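Local atomic coordinates of beta-N-acetylhexosaminidase (Mycobacterium smegmatis, PDB entry 4YYF), a protein that probably hydrolyses terminal non-reducing N-acetyl-D-hexosamine residues of N-acetyl-beta-D-hexosaminides, as a family 3 glycosyl hydrolase. Residues Val103-Glu106 / Val110-Leu113; Gly118-Ala123 / Gly187-Gly192; Glu134-Ala139 / Leu193-Val198. The protein carries 1 engineered substitution. All coordinates share one frame; numbering follows the deposited sequence.

Interaction 1 of 3, residues Val103-Glu106 / Val110-Leu113; sequences VDEE and VSRL
Glu-105 and Ser-111 form an antiparallel, non-hydrogen-bonded pair with CA atoms 4.5 Å apart, although the end-to-end directions of the segments diverge by 124°. This is a tight beta hairpin that folds strand 110-111 back onto strand 100-107, one of the parallel strands of the TIM-barrel domain. Beyond the pair, Glu-106 N binds Val-110 O at 2.8 Å, while Arg-112 N reaches Asp-104 O only weakly. The carboxylate of Glu-105 adds a side-chain grip on the returning strand and on the start of helix 114-117, whose N-cap residue is Leu-113. Its CG lies opposite the backbone N (chi1 -174°) and a bend at chi2 of 44° brings the acid over the neighbouring backbone. There Glu-105 OE1 receives Ser-111 OG at 2.6 Å through its syn lone pair, and Glu-105 OE2 takes Leu-113 N at 2.8 Å, nearly end-on to the C-O bond. A salt bridge from OE1 to Arg-142 of helix 132-148 further fixes this acid. Val-110 fills the other side: its CG1 lies 3.6 Å from Asp-104 CB and also packs against the extended chain of Glu-106. The charged end of Glu-106 is held by salt bridges from OE2 to Lys-203 and Arg-173. At the far end of the contact, Val-103 CG2 meets Leu-113 CG at 3.9 Å.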
ATOM      1  N   VAL A 103       5.446  -5.714  -2.695  1.00 14.74           N
ATOM      2  CA  VAL A 103       6.338  -5.240  -3.742  1.00 16.72           C
ATOM      3  C   VAL A 103       5.584  -4.247  -4.636  1.00 18.24           C
ATOM      4  O   VAL A 103       4.353  -4.309  -4.735  1.00 15.20           O
ATOM      5  CB  VAL A 103       6.859  -6.439  -4.597  1.00 15.62           C
ATOM      6  CG1 VAL A 103       5.701  -7.099  -5.376  1.00 14.53           C
ATOM      7  CG2 VAL A 103       7.971  -5.990  -5.559  1.00 14.93           C
ATOM      8  N   ASP A 104       6.314  -3.323  -5.255  1.00 18.16           N
ATOM      9  CA  ASP A 104       5.779  -2.509  -6.349  1.00 19.33           C
ATOM     10  C   ASP A 104       5.968  -3.241  -7.681  1.00 20.04           C
ATOM     11  O   ASP A 104       7.015  -3.129  -8.309  1.00 18.28           O
ATOM     12  CB  ASP A 104       6.516  -1.173  -6.455  1.00 23.89           C
ATOM     13  CG  ASP A 104       5.977  -0.110  -5.512  1.00 35.99           C
ATOM     14  OD1 ASP A 104       4.884  -0.296  -4.934  1.00 35.38           O
ATOM     15  OD2 ASP A 104       6.653   0.937  -5.360  1.00 42.79           O
ATOM     16  N   GLU A 105       4.961  -3.974  -8.131  1.00 13.37           N
ATOM     17  CA  GLU A 105       5.068  -4.678  -9.408  1.00 14.95           C
ATOM     18  C   GLU A 105       3.915  -4.258 -10.329  1.00 17.64           C
ATOM     19  O   GLU A 105       2.888  -4.942 -10.420  1.00 16.69           O
ATOM     20  CB  GLU A 105       5.112  -6.196  -9.169  1.00 15.92           C
ATOM     21  CG  GLU A 105       5.358  -7.034 -10.404  1.00 19.67           C
ATOM     22  CD  GLU A 105       6.460  -6.490 -11.291  1.00 21.05           C
ATOM     23  OE1 GLU A 105       6.143  -5.977 -12.383  1.00 21.66           O
ATOM     24  OE2 GLU A 105       7.649  -6.588 -10.916  1.00 20.38           O
ATOM     25  N   GLU A 106       4.094  -3.112 -10.990  1.00 17.79           N
ATOM     26  CA  GLU A 106       3.065  -2.494 -11.841  1.00 17.90           C
ATOM     27  C   GLU A 106       3.298  -2.807 -13.307  1.00 22.14           C
ATOM     28  O   GLU A 106       2.357  -2.835 -14.102  1.00 21.90           O
ATOM     29  CB  GLU A 106       3.098  -0.962 -11.685  1.00 16.27           C
ATOM     30  CG  GLU A 106       2.900  -0.462 -10.255  1.00 16.37           C
ATOM     31  CD  GLU A 106       3.206   1.019 -10.099  1.00 20.50           C
ATOM     32  OE1 GLU A 106       3.084   1.765 -11.101  1.00 18.50           O
ATOM     33  OE2 GLU A 106       3.573   1.433  -8.969  1.00 19.07           O
ATOM     34  N   VAL A 110       7.890   0.698 -13.227  1.00 18.53           N
ATOM     35  CA  VAL A 110       7.857   0.193 -11.858  1.00 16.26           C
ATOM     36  C   VAL A 110       7.616  -1.313 -11.818  1.00 18.20           C
ATOM     37  O   VAL A 110       6.486  -1.784 -11.703  1.00 16.12           O
ATOM     38  CB  VAL A 110       6.786   0.929 -11.027  1.00 17.84           C
ATOM     39  CG1 VAL A 110       6.860   0.509  -9.567  1.00 19.03           C
ATOM     40  CG2 VAL A 110       7.003   2.433 -11.138  1.00 17.59           C
ATOM     41  N   SER A 111       8.699  -2.071 -11.889  1.00 16.69           N
ATOM     42  CA  SER A 111       8.590  -3.513 -12.041  1.00 19.37           C
ATOM     43  C   SER A 111       9.767  -4.165 -11.323  1.00 22.00           C
ATOM     44  O   SER A 111      10.687  -4.686 -11.957  1.00 17.70           O
ATOM     45  CB  SER A 111       8.591  -3.856 -13.528  1.00 19.27           C
ATOM     46  OG  SER A 111       8.235  -5.204 -13.763  1.00 22.35           O
ATOM     47  N   ARG A 112       9.735  -4.132  -9.992  1.00 19.80           N
ATOM     48  CA  ARG A 112      10.889  -4.568  -9.200  1.00 17.54           C
ATOM     49  C   ARG A 112      11.212  -6.058  -9.370  1.00 19.83           C
ATOM     50  O   ARG A 112      12.326  -6.480  -9.093  1.00 19.49           O
ATOM     51  CB  ARG A 112      10.677  -4.227  -7.718  1.00 20.48           C
ATOM     52  CG  ARG A 112      10.339  -2.750  -7.448  1.00 29.60           C
ATOM     53  CD  ARG A 112      11.252  -1.782  -8.203  1.00 31.35           C
ATOM     54  NE  ARG A 112      11.003  -0.380  -7.837  1.00 29.69           N
ATOM     55  CZ  ARG A 112      10.997   0.638  -8.694  1.00 31.98           C
ATOM     56  NH1 ARG A 112      11.223   0.431  -9.983  1.00 33.18           N
ATOM     57  NH2 ARG A 112      10.764   1.869  -8.261  1.00 39.63           N
ATOM     58  N   LEU A 113      10.252  -6.847  -9.853  1.00 15.14           N
ATOM     59  CA  LEU A 113      10.497  -8.281 -10.056  1.00 17.31           C
ATOM     60  C   LEU A 113      10.784  -8.682 -11.513  1.00 17.96           C
ATOM     61  O   LEU A 113      10.899  -9.878 -11.829  1.00 20.27           O
ATOM     62  CB  LEU A 113       9.328  -9.095  -9.500  1.00 13.15           C
ATOM     63  CG  LEU A 113       9.010  -8.873  -8.016  1.00 16.26           C
ATOM     64  CD1 LEU A 113       7.805  -9.729  -7.607  1.00 18.82           C
ATOM     65  CD2 LEU A 113      10.230  -9.199  -7.151  1.00 14.58           C
TER

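Interaction 2 of 3, residues Gly118-Ala123 / Gly187-Gly192; sequences GSQPSA and GAYARG
Gln-120 carries the whole contact on the side of loop 118-123, meeting Tyr-189 of helix 179-196; two residues earlier, Gly-118 leaves helix 114-117 with a positive phi of 93°, and its carbonyl O accepts a bond from Arg-142. From there the chain runs on extended to Gln-120, whose side chain sets out toward the helix. A chi1 near trans, at 175°, and an extended chain beyond CG carry the amide far enough from the main chain to meet a tyrosine approaching from the opposite direction. Tyr-189 OH donates to Gln-120 OE1 at 2.6 Å, in the carbonyl plane and on a lone pair. Gln-120 OE1 sits at the ring edge, in the ring plane and 3.3 Å from Tyr-189 CE2, while the amide itself is turned 70° from the ring. In the TIM-barrel domain this ties the loop between helices 114-117 and 123-129 to one of the outer helices, and both partners are buried. The next residue, Pro-121, helps to fix the rotation of the amide: its carbonyl O takes Gln-120 NE2 at 2.9 Å, straight and within the amide plane. NE2 has a second acceptor in Glu-106 O, so OE1 is left facing the phenol. Ser-122 then sits at the N-cap of helix 123-129, with its OG accepting the backbone N of Glu-125. Ala-123 opens the helix and packs against Phe-175, a loop residue that Tyr-189 also touches.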
ATOM      1  N   GLY A 118       9.899 -11.451 -15.838  1.00 18.52           N
ATOM      2  CA  GLY A 118       9.805 -10.888 -17.174  1.00 18.79           C
ATOM      3  C   GLY A 118       9.313  -9.454 -17.123  1.00 19.10           C
ATOM      4  O   GLY A 118       8.694  -9.039 -16.150  1.00 17.22           O
ATOM      5  N   SER A 119       9.560  -8.687 -18.168  1.00 20.76           N
ATOM      6  CA  SER A 119       9.036  -7.327 -18.191  1.00 24.75           C
ATOM      7  C   SER A 119       7.617  -7.284 -18.776  1.00 26.18           C
ATOM      8  O   SER A 119       7.187  -8.194 -19.484  1.00 22.26           O
ATOM      9  CB  SER A 119       9.965  -6.406 -18.972  1.00 29.39           C
ATOM     10  OG  SER A 119       9.958  -6.762 -20.332  1.00 28.50           O
ATOM     11  N   GLN A 120       6.897  -6.216 -18.465  1.00 19.53           N
ATOM     12  CA  GLN A 120       5.546  -5.998 -18.958  1.00 18.04           C
ATOM     13  C   GLN A 120       5.504  -4.551 -19.417  1.00 19.65           C
ATOM     14  O   GLN A 120       6.167  -3.697 -18.821  1.00 17.88           O
ATOM     15  CB  GLN A 120       4.558  -6.218 -17.813  1.00 18.51           C
ATOM     16  CG  GLN A 120       3.091  -5.925 -18.117  1.00 20.61           C
ATOM     17  CD  GLN A 120       2.343  -5.522 -16.872  1.00 19.82           C
ATOM     18  OE1 GLN A 120       1.940  -6.371 -16.068  1.00 19.77           O
ATOM     19  NE2 GLN A 120       2.174  -4.217 -16.685  1.00 18.26           N
ATOM     20  N   PRO A 121       4.741  -4.259 -20.487  1.00 19.45           N
ATOM     21  CA  PRO A 121       4.541  -2.851 -20.858  1.00 22.76           C
ATOM     22  C   PRO A 121       3.930  -2.042 -19.707  1.00 18.60           C
ATOM     23  O   PRO A 121       3.310  -2.597 -18.801  1.00 19.87           O
ATOM     24  CB  PRO A 121       3.553  -2.938 -22.029  1.00 21.54           C
ATOM     25  CG  PRO A 121       3.826  -4.282 -22.637  1.00 25.98           C
ATOM     26  CD  PRO A 121       4.137  -5.183 -21.467  1.00 22.60           C
ATOM     27  N   SER A 122       4.114  -0.729 -19.739  1.00 20.82           N
ATOM     28  CA  SER A 122       3.515   0.150 -18.742  1.00 18.25           C
ATOM     29  C   SER A 122       1.994   0.033 -18.789  1.00 24.21           C
ATOM     30  O   SER A 122       1.431  -0.432 -19.786  1.00 19.61           O
ATOM     31  CB  SER A 122       3.885   1.590 -19.060  1.00 17.87           C
ATOM     32  OG  SER A 122       3.270   1.973 -20.278  1.00 21.55           O
ATOM     33  N   ALA A 123       1.339   0.481 -17.721  1.00 18.26           N
ATOM     34  CA  ALA A 123      -0.125   0.499 -17.640  1.00 18.93           C
ATOM     35  C   ALA A 123      -0.726   1.224 -18.833  1.00 20.17           C
ATOM     36  O   ALA A 123      -1.734   0.799 -19.400  1.00 18.67           O
ATOM     37  CB  ALA A 123      -0.564   1.191 -16.345  1.00 17.04           C
ATOM     38  N   GLY A 187      -9.341  -2.326 -13.098  1.00 14.05           N
ATOM     39  CA  GLY A 187     -10.231  -3.335 -12.541  1.00 15.98           C
ATOM     40  C   GLY A 187      -9.839  -4.731 -12.999  1.00 15.88           C
ATOM     41  O   GLY A 187      -9.824  -5.686 -12.208  1.00 18.24           O
ATOM     42  N   ALA A 188      -9.504  -4.841 -14.278  1.00 15.45           N
ATOM     43  CA  ALA A 188      -9.070  -6.105 -14.854  1.00 14.76           C
ATOM     44  C   ALA A 188      -7.750  -6.524 -14.236  1.00 15.78           C
ATOM     45  O   ALA A 188      -7.551  -7.707 -13.927  1.00 14.94           O
ATOM     46  CB  ALA A 188      -8.932  -5.990 -16.388  1.00 15.40           C
ATOM     47  N   TYR A 189      -6.854  -5.559 -14.049  1.00 15.32           N
ATOM     48  CA  TYR A 189      -5.536  -5.865 -13.510  1.00 16.86           C
ATOM     49  C   TYR A 189      -5.686  -6.349 -12.065  1.00 16.76           C
ATOM     50  O   TYR A 189      -5.037  -7.312 -11.650  1.00 14.63           O
ATOM     51  CB  TYR A 189      -4.575  -4.654 -13.605  1.00 15.32           C
ATOM     52  CG  TYR A 189      -3.111  -5.069 -13.638  1.00 16.01           C
ATOM     53  CD1 TYR A 189      -2.434  -5.403 -12.468  1.00 18.69           C
ATOM     54  CD2 TYR A 189      -2.414  -5.162 -14.843  1.00 17.06           C
ATOM     55  CE1 TYR A 189      -1.090  -5.818 -12.501  1.00 16.93           C
ATOM     56  CE2 TYR A 189      -1.065  -5.563 -14.880  1.00 15.23           C
ATOM     57  CZ  TYR A 189      -0.423  -5.884 -13.707  1.00 19.24           C
ATOM     58  OH  TYR A 189       0.898  -6.290 -13.734  1.00 19.82           O
ATOM     59  N   ALA A 190      -6.541  -5.677 -11.301  1.00 15.42           N
ATOM     60  CA  ALA A 190      -6.751  -6.052  -9.899  1.00 15.13           C
ATOM     61  C   ALA A 190      -7.371  -7.443  -9.814  1.00 17.68           C
ATOM     62  O   ALA A 190      -7.006  -8.248  -8.946  1.00 14.98           O
ATOM     63  CB  ALA A 190      -7.620  -5.016  -9.174  1.00 10.86           C
ATOM     64  N   ARG A 191      -8.294  -7.726 -10.733  1.00 13.95           N
ATOM     65  CA  ARG A 191      -9.012  -8.994 -10.738  1.00 15.22           C
ATOM     66  C   ARG A 191      -8.043 -10.149 -11.037  1.00 16.72           C
ATOM     67  O   ARG A 191      -8.155 -11.233 -10.454  1.00 15.68           O
ATOM     68  CB  ARG A 191     -10.180  -8.928 -11.747  1.00 15.53           C
ATOM     69  CG  ARG A 191     -11.125 -10.123 -11.711  1.00 22.11           C
ATOM     70  CD  ARG A 191     -12.423  -9.849 -12.486  1.00 27.84           C
ATOM     71  NE  ARG A 191     -12.189  -9.166 -13.763  1.00 34.66           N
ATOM     72  CZ  ARG A 191     -12.093  -9.773 -14.943  1.00 39.37           C
ATOM     73  NH1 ARG A 191     -12.211 -11.096 -15.034  1.00 36.32           N
ATOM     74  NH2 ARG A 191     -11.881  -9.049 -16.038  1.00 41.37           N
ATOM     75  N   GLY A 192      -7.093  -9.902 -11.940  1.00 15.63           N
ATOM     76  CA  GLY A 192      -6.082 -10.892 -12.290  1.00 14.84           C
ATOM     77  C   GLY A 192      -5.187 -11.206 -11.112  1.00 12.69           C
ATOM     78  O   GLY A 192      -4.931 -12.375 -10.813  1.00 15.11           O
TER

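Interaction 3 of 3, residues Glu134-Ala139 / Leu193-Val198; sequences EVYGIA and LRDAGV
Tyr-136 OH donates to Asp-195 OD2 over 2.5 Å, a very short hydrogen bond between helices 132-148 and 179-196. Asp-195 OD2 lies at the edge of the phenol ring and in its plane, 3.2 Å from Tyr-136 CE1. The two side chains cross at about a right angle, with the carboxylate plane turned 76° from the ring. The first torsion of Tyr-136, 167°, swings CG away from the backbone N and sends the ring across to the last turn of the other helix. Arg-191, one turn before Asp-195, packs against the same tyrosine. Asp-195 is exposed, so this bond lies at the outer margin of the contact.

Inward, the helices come close because one of the facing residues is small: the CA atoms of Ala-139 and Leu-193 are 5.5 Å apart, and Ala-139 CB rests 4.0 Å from Leu-193 N. Leu-193 CD2 reaches back to Ala-139 O at 3.8 Å. Helix 179-196 ends just beyond in a Schellman motif, where Val-198 N binds Leu-193 O at 3.0 Å and Gly-197 N binds Arg-194 O, with Gly-197 at a positive phi of 92°. The chain thus turns directly into strand 199-205. Two successive outer helices packed side by side, each leading to the next parallel strand, is the arrangement of the outer helix layer in a TIM barrel, the fold of this family's domain.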
ATOM      1  N   GLU A 134      -7.442  -9.230 -22.044  1.00 20.68           N
ATOM      2  CA  GLU A 134      -6.017  -9.528 -22.185  1.00 19.86           C
ATOM      3  C   GLU A 134      -5.223  -9.038 -20.980  1.00 18.48           C
ATOM      4  O   GLU A 134      -4.290  -9.715 -20.522  1.00 21.02           O
ATOM      5  CB  GLU A 134      -5.463  -8.915 -23.477  1.00 18.96           C
ATOM      6  CG  GLU A 134      -5.922  -9.639 -24.725  1.00 24.20           C
ATOM      7  CD  GLU A 134      -5.438  -8.990 -26.000  1.00 28.40           C
ATOM      8  OE1 GLU A 134      -5.533  -7.755 -26.119  1.00 26.50           O
ATOM      9  OE2 GLU A 134      -4.960  -9.719 -26.888  1.00 33.80           O
ATOM     10  N   VAL A 135      -5.586  -7.865 -20.462  1.00 17.61           N
ATOM     11  CA  VAL A 135      -4.899  -7.319 -19.286  1.00 16.72           C
ATOM     12  C   VAL A 135      -5.184  -8.194 -18.064  1.00 19.43           C
ATOM     13  O   VAL A 135      -4.290  -8.443 -17.245  1.00 18.18           O
ATOM     14  CB  VAL A 135      -5.268  -5.818 -19.032  1.00 18.01           C
ATOM     15  CG1 VAL A 135      -4.718  -5.333 -17.697  1.00 17.81           C
ATOM     16  CG2 VAL A 135      -4.722  -4.939 -20.159  1.00 19.22           C
ATOM     17  N   TYR A 136      -6.415  -8.693 -17.959  1.00 19.93           N
ATOM     18  CA  TYR A 136      -6.747  -9.634 -16.891  1.00 19.41           C
ATOM     19  C   TYR A 136      -5.788 -10.831 -16.925  1.00 15.55           C
ATOM     20  O   TYR A 136      -5.216 -11.207 -15.899  1.00 13.98           O
ATOM     21  CB  TYR A 136      -8.203 -10.118 -16.991  1.00 17.83           C
ATOM     22  CG  TYR A 136      -8.467 -11.315 -16.101  1.00 19.55           C
ATOM     23  CD1 TYR A 136      -8.690 -11.154 -14.740  1.00 19.46           C
ATOM     24  CD2 TYR A 136      -8.480 -12.606 -16.620  1.00 19.70           C
ATOM     25  CE1 TYR A 136      -8.919 -12.251 -13.915  1.00 19.90           C
ATOM     26  CE2 TYR A 136      -8.703 -13.711 -15.807  1.00 21.14           C
ATOM     27  CZ  TYR A 136      -8.919 -13.527 -14.459  1.00 24.34           C
ATOM     28  OH  TYR A 136      -9.143 -14.620 -13.650  1.00 21.72           O
ATOM     29  N   GLY A 137      -5.616 -11.408 -18.108  1.00 15.34           N
ATOM     30  CA  GLY A 137      -4.753 -12.567 -18.288  1.00 19.30           C
ATOM     31  C   GLY A 137      -3.296 -12.273 -17.976  1.00 18.75           C
ATOM     32  O   GLY A 137      -2.590 -13.109 -17.416  1.00 14.82           O
ATOM     33  N   ILE A 138      -2.835 -11.084 -18.348  1.00 17.01           N
ATOM     34  CA  ILE A 138      -1.464 -10.691 -18.045  1.00 18.95           C
ATOM     35  C   ILE A 138      -1.251 -10.591 -16.532  1.00 18.10           C
ATOM     36  O   ILE A 138      -0.255 -11.099 -15.999  1.00 17.25           O
ATOM     37  CB  ILE A 138      -1.115  -9.361 -18.716  1.00 18.13           C
ATOM     38  CG1 ILE A 138      -0.999  -9.556 -20.229  1.00 16.78           C
ATOM     39  CG2 ILE A 138       0.184  -8.814 -18.159  1.00 15.87           C
ATOM     40  CD1 ILE A 138      -0.844  -8.251 -21.012  1.00 21.73           C
ATOM     41  N   ALA A 139      -2.195  -9.951 -15.841  1.00 19.06           N
ATOM     42  CA  ALA A 139      -2.118  -9.788 -14.394  1.00 15.89           C
ATOM     43  C   ALA A 139      -2.208 -11.123 -13.665  1.00 15.31           C
ATOM     44  O   ALA A 139      -1.511 -11.345 -12.673  1.00 16.80           O
ATOM     45  CB  ALA A 139      -3.219  -8.842 -13.901  1.00 14.31           C
ATOM     46  N   LEU A 193      -4.733 -10.167 -10.416  1.00 11.45           N
ATOM     47  CA  LEU A 193      -3.906 -10.360  -9.224  1.00 13.22           C
ATOM     48  C   LEU A 193      -4.671 -11.131  -8.170  1.00 15.58           C
ATOM     49  O   LEU A 193      -4.164 -12.096  -7.594  1.00 15.80           O
ATOM     50  CB  LEU A 193      -3.468  -9.007  -8.649  1.00 14.05           C
ATOM     51  CG  LEU A 193      -2.466  -8.186  -9.462  1.00 14.69           C
ATOM     52  CD1 LEU A 193      -2.188  -6.873  -8.738  1.00 14.23           C
ATOM     53  CD2 LEU A 193      -1.160  -8.950  -9.685  1.00 13.74           C
ATOM     54  N   ARG A 194      -5.900 -10.685  -7.912  1.00 15.11           N
ATOM     55  CA  ARG A 194      -6.789 -11.310  -6.935  1.00 15.54           C
ATOM     56  C   ARG A 194      -7.012 -12.791  -7.254  1.00 15.66           C
ATOM     57  O   ARG A 194      -6.975 -13.645  -6.356  1.00 14.86           O
ATOM     58  CB  ARG A 194      -8.138 -10.540  -6.916  1.00 17.15           C
ATOM     59  CG  ARG A 194      -9.286 -11.149  -6.140  1.00 16.59           C
ATOM     60  CD  ARG A 194     -10.530 -10.197  -6.165  1.00 14.58           C
ATOM     61  NE  ARG A 194     -10.085  -8.838  -5.861  1.00 16.38           N
ATOM     62  CZ  ARG A 194     -10.195  -7.788  -6.666  1.00 19.26           C
ATOM     63  NH1 ARG A 194      -9.688  -6.625  -6.276  1.00 15.64           N
ATOM     64  NH2 ARG A 194     -10.812  -7.887  -7.839  1.00 16.81           N
ATOM     65  N   ASP A 195      -7.262 -13.107  -8.520  1.00 12.42           N
ATOM     66  CA  ASP A 195      -7.496 -14.512  -8.889  1.00 11.88           C
ATOM     67  C   ASP A 195      -6.234 -15.379  -8.771  1.00 15.39           C
ATOM     68  O   ASP A 195      -6.320 -16.607  -8.667  1.00 13.79           O
ATOM     69  CB  ASP A 195      -8.110 -14.625 -10.296  1.00 15.13           C
ATOM     70  CG  ASP A 195      -9.556 -14.146 -10.349  1.00 20.15           C
ATOM     71  OD1 ASP A 195     -10.151 -13.938  -9.273  1.00 19.11           O
ATOM     72  OD2 ASP A 195     -10.104 -13.969 -11.466  1.00 18.46           O
ATOM     73  N   ALA A 196      -5.072 -14.739  -8.788  1.00 15.88           N
ATOM     74  CA  ALA A 196      -3.807 -15.425  -8.509  1.00 17.72           C
ATOM     75  C   ALA A 196      -3.600 -15.616  -7.001  1.00 17.88           C
ATOM     76  O   ALA A 196      -2.734 -16.382  -6.574  1.00 16.30           O
ATOM     77  CB  ALA A 196      -2.626 -14.650  -9.098  1.00 13.81           C
ATOM     78  N   GLY A 197      -4.391 -14.913  -6.197  1.00 13.73           N
ATOM     79  CA  GLY A 197      -4.271 -15.003  -4.750  1.00 11.75           C
ATOM     80  C   GLY A 197      -3.343 -13.953  -4.167  1.00 13.92           C
ATOM     81  O   GLY A 197      -2.934 -14.042  -3.002  1.00 14.37           O
ATOM     82  N   VAL A 198      -3.035 -12.937  -4.969  1.00 14.41           N
ATOM     83  CA  VAL A 198      -2.229 -11.803  -4.518  1.00 12.99           C
ATOM     84  C   VAL A 198      -3.202 -10.719  -4.098  1.00 18.73           C
ATOM     85  O   VAL A 198      -4.206 -10.513  -4.774  1.00 15.51           O
ATOM     86  CB  VAL A 198      -1.343 -11.254  -5.674  1.00 15.98           C
ATOM     87  CG1 VAL A 198      -0.612  -9.975  -5.251  1.00 13.27           C
ATOM     88  CG2 VAL A 198      -0.335 -12.310  -6.124  1.00 13.80           C
TER

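Interactions 1 and 2 are buried, whereas interaction 3 is partly buried, joining a phenol-carboxylate bond at its exposed margin to close helix packing at Ala-139. Interaction 1 is local, a hairpin closed by backbone bonds and a carboxylate; its 398 Å² of buried surface is twice that of interaction 3 and about five times that of interaction 2, which rests on one amide-phenol bond. Interactions 2 and 3 share helix 179-196 and have centres about 7 Å apart; they touch where Tyr-189 O approaches Ala-139 CB at 3.3 Å. Interaction 2 also adjoins interaction 1, so it lies between the hairpin and the helix pair. Interactions 1 and 3 do not touch.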